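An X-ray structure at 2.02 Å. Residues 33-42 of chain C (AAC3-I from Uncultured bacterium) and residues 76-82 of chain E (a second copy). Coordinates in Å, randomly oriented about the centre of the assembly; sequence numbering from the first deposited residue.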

# COMPACT_ATOMS: atom_id res chain seq x y z
N GLU C 33 6.34 9.42 19.81
CA GLU C 33 7.66 9.71 19.28
C GLU C 33 7.72 9.54 17.76
O GLU C 33 8.34 10.34 17.06
CB GLU C 33 8.71 8.82 19.95
CG GLU C 33 10.08 8.87 19.30
CD GLU C 33 11.14 8.15 20.11
OE1 GLU C 33 10.89 7.00 20.54
OE2 GLU C 33 12.22 8.74 20.33
N THR C 34 7.06 8.51 17.25
CA THR C 34 7.07 8.23 15.82
C THR C 34 6.24 9.24 15.03
O THR C 34 6.63 9.65 13.94
CB THR C 34 6.54 6.81 15.53
OG1 THR C 34 7.33 5.85 16.25
CG2 THR C 34 6.60 6.50 14.05
N TYR C 35 5.12 9.67 15.60
CA TYR C 35 4.16 10.49 14.87
C TYR C 35 4.33 11.99 15.08
O TYR C 35 3.89 12.79 14.25
CB TYR C 35 2.73 10.09 15.23
CG TYR C 35 2.32 8.76 14.63
CD1 TYR C 35 1.77 8.69 13.36
CD2 TYR C 35 2.48 7.58 15.34
CE1 TYR C 35 1.41 7.48 12.80
CE2 TYR C 35 2.12 6.36 14.79
CZ TYR C 35 1.58 6.32 13.52
OH TYR C 35 1.22 5.11 12.97
N THR C 36 4.98 12.38 16.17
CA THR C 36 5.16 13.80 16.46
C THR C 36 6.61 14.17 16.77
O THR C 36 6.95 15.35 16.88
CB THR C 36 4.29 14.25 17.66
OG1 THR C 36 4.71 13.58 18.85
CG2 THR C 36 2.81 13.94 17.39
N GLY C 37 7.47 13.16 16.92
CA GLY C 37 8.85 13.40 17.31
C GLY C 37 9.73 13.98 16.22
O GLY C 37 10.77 14.58 16.50
N ASN C 38 9.32 13.79 14.97
CA ASN C 38 10.07 14.32 13.84
C ASN C 38 9.15 14.66 12.68
O ASN C 38 9.26 14.09 11.59
CB ASN C 38 11.14 13.33 13.39
CG ASN C 38 12.24 13.98 12.57
OD1 ASN C 38 12.04 15.02 11.95
ND2 ASN C 38 13.42 13.36 12.57
N ARG C 39 8.24 15.60 12.92
CA ARG C 39 7.24 16.01 11.93
C ARG C 39 7.88 16.59 10.68
O ARG C 39 8.92 17.25 10.75
CB ARG C 39 6.28 17.03 12.55
CG ARG C 39 5.74 16.64 13.92
CD ARG C 39 4.96 17.78 14.54
NE ARG C 39 4.39 17.42 15.83
CZ ARG C 39 4.19 18.27 16.83
NH1 ARG C 39 4.53 19.54 16.69
NH2 ARG C 39 3.66 17.85 17.97
N PRO C 40 7.27 16.33 9.51
CA PRO C 40 7.75 16.86 8.23
C PRO C 40 7.61 18.37 8.14
O PRO C 40 6.94 18.97 8.98
CB PRO C 40 6.84 16.18 7.21
CG PRO C 40 6.27 14.99 7.90
CD PRO C 40 6.13 15.42 9.33
N ARG C 41 8.23 18.98 7.13
CA ARG C 41 8.05 20.40 6.88
C ARG C 41 6.70 20.63 6.24
O ARG C 41 6.12 19.71 5.66
CB ARG C 41 9.16 20.94 5.97
CG ARG C 41 10.53 20.42 6.32
CD ARG C 41 11.42 20.40 5.09
NE ARG C 41 12.70 19.75 5.35
CZ ARG C 41 13.68 19.66 4.46
NH1 ARG C 41 13.53 20.18 3.25
NH2 ARG C 41 14.81 19.05 4.78
N GLY C 42 6.19 21.85 6.34
CA GLY C 42 4.90 22.19 5.76
C GLY C 42 4.87 21.96 4.27
O GLY C 42 3.83 21.58 3.72
N LYS E 76 5.33 8.68 3.51
CA LYS E 76 4.71 8.73 4.83
C LYS E 76 4.37 10.16 5.24
O LYS E 76 4.97 11.13 4.76
CB LYS E 76 5.62 8.08 5.88
CG LYS E 76 5.85 6.59 5.66
CD LYS E 76 4.55 5.85 5.33
CE LYS E 76 3.57 5.85 6.49
NZ LYS E 76 4.15 5.22 7.71
N PHE E 77 3.40 10.28 6.14
CA PHE E 77 2.86 11.58 6.53
C PHE E 77 3.37 12.01 7.90
O PHE E 77 3.39 13.21 8.21
CB PHE E 77 1.33 11.52 6.53
CG PHE E 77 0.78 10.26 7.17
CD1 PHE E 77 0.60 9.11 6.42
CD2 PHE E 77 0.46 10.24 8.51
CE1 PHE E 77 0.10 7.96 7.01
CE2 PHE E 77 -0.04 9.10 9.11
CZ PHE E 77 -0.22 7.95 8.35
N GLU E 78 3.78 11.05 8.72
CA GLU E 78 4.25 11.35 10.07
C GLU E 78 5.70 11.84 10.05
O GLU E 78 6.12 12.58 10.93
CB GLU E 78 4.12 10.12 10.98
CG GLU E 78 5.10 8.99 10.69
CD GLU E 78 4.75 8.19 9.45
OE1 GLU E 78 3.66 8.39 8.88
OE2 GLU E 78 5.58 7.34 9.04
N GLN E 79 6.45 11.42 9.03
CA GLN E 79 7.85 11.81 8.85
C GLN E 79 8.18 11.89 7.37
O GLN E 79 7.46 11.34 6.53
CB GLN E 79 8.79 10.82 9.54
CG GLN E 79 8.71 10.79 11.06
CD GLN E 79 9.64 9.77 11.67
OE1 GLN E 79 10.72 9.49 11.14
NE2 GLN E 79 9.23 9.20 12.80
N GLU E 80 9.27 12.58 7.04
CA GLU E 80 9.72 12.65 5.65
C GLU E 80 10.46 11.37 5.28
O GLU E 80 11.67 11.39 5.06
CB GLU E 80 10.63 13.86 5.43
CG GLU E 80 9.91 15.19 5.55
CD GLU E 80 10.79 16.36 5.19
OE1 GLU E 80 11.39 16.35 4.09
OE2 GLU E 80 10.90 17.29 6.02
N ARG E 81 9.72 10.27 5.21
CA ARG E 81 10.28 8.97 4.86
C ARG E 81 9.30 8.24 3.96
O ARG E 81 8.14 8.63 3.84
CB ARG E 81 10.58 8.15 6.11
CG ARG E 81 9.36 7.89 6.99
CD ARG E 81 9.75 7.22 8.30
NE ARG E 81 8.58 6.81 9.08
CZ ARG E 81 8.64 6.10 10.20
NH1 ARG E 81 9.82 5.72 10.69
NH2 ARG E 81 7.52 5.77 10.84
N SER E 82 9.76 7.16 3.33
CA SER E 82 8.90 6.40 2.42
C SER E 82 8.88 4.92 2.75
O SER E 82 9.79 4.40 3.40
CB SER E 82 9.34 6.60 0.97
OG SER E 82 9.08 7.93 0.55
O HOH W 1 7.28 12.41 13.96
O HOH W 2 10.21 14.47 9.18

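The best-defined direct hydrogen bond between the two stretches runs from the side-chain amide of Q79(E) to a backbone carbonyl: NE2 of Q79(E) donates to O of T34(C) at 2.9 Å, with a nearly linear N-H...O angle of 171°. Although the CA-to-CB bond of Q79(E) points away overall from the other stretch, though CB itself touches it, its extended side chain (chi1 m, chi2 t) brings the amide back to the helical residue T34(C). At the other end of the contact, NE of R41(C) lies 3.1 Å from OE2 of E80(E), a salt bridge between residues whose CA-to-CB bonds both point sideways to the other stretch, while the side-chain ends come nearer. The same oxygen accepts a weak hydrogen bond from the backbone, N of R41(C) to OE2 of E80(E) at 3.3 Å and 153°.

Two waters join the backbones between these anchors. Water 1 donates to O of T34(C) (2.8 Å) and O of E78(E) (3.2 Å) and accepts from N of N38(C) (2.7 Å), so it ties the helical T34(C) and the following loop at N38(C) to the E78(E) carbonyl. Water 2 donates to O of N38(C) (2.6 Å) and accepts from N of E80(E) (3.0 Å).

Neither stretch pairs as a strand; the CA atoms approach most closely at Y35(C)-E78(E), 4.9 Å, and P40(C)-Q79(E), 5.1 Å. P40(C) packs on the chain E backbone, its CD 3.3 Å from O of E78(E) and its CG 3.7 Å from CA of Q79(E), while its CB meets CG of E80(E) at 3.6 Å. CD1 of Y35(C) contacts CB of E78(E) at 3.6 Å, and its CE1 lies 4.3 Å from CE2 of F77(E), an apolar contact at the tyrosine ring edge.

Within chain E, the E78(E) carboxylate is held by salt bridges from OE2 to NZ of K76(E) (2.9 Å) and NE of R81(E) (3.0 Å); NH2 of R81(E) also donates to OE2 of E78(E) (3.1 Å) and lies 3.4 Å from CG2 of T34(C).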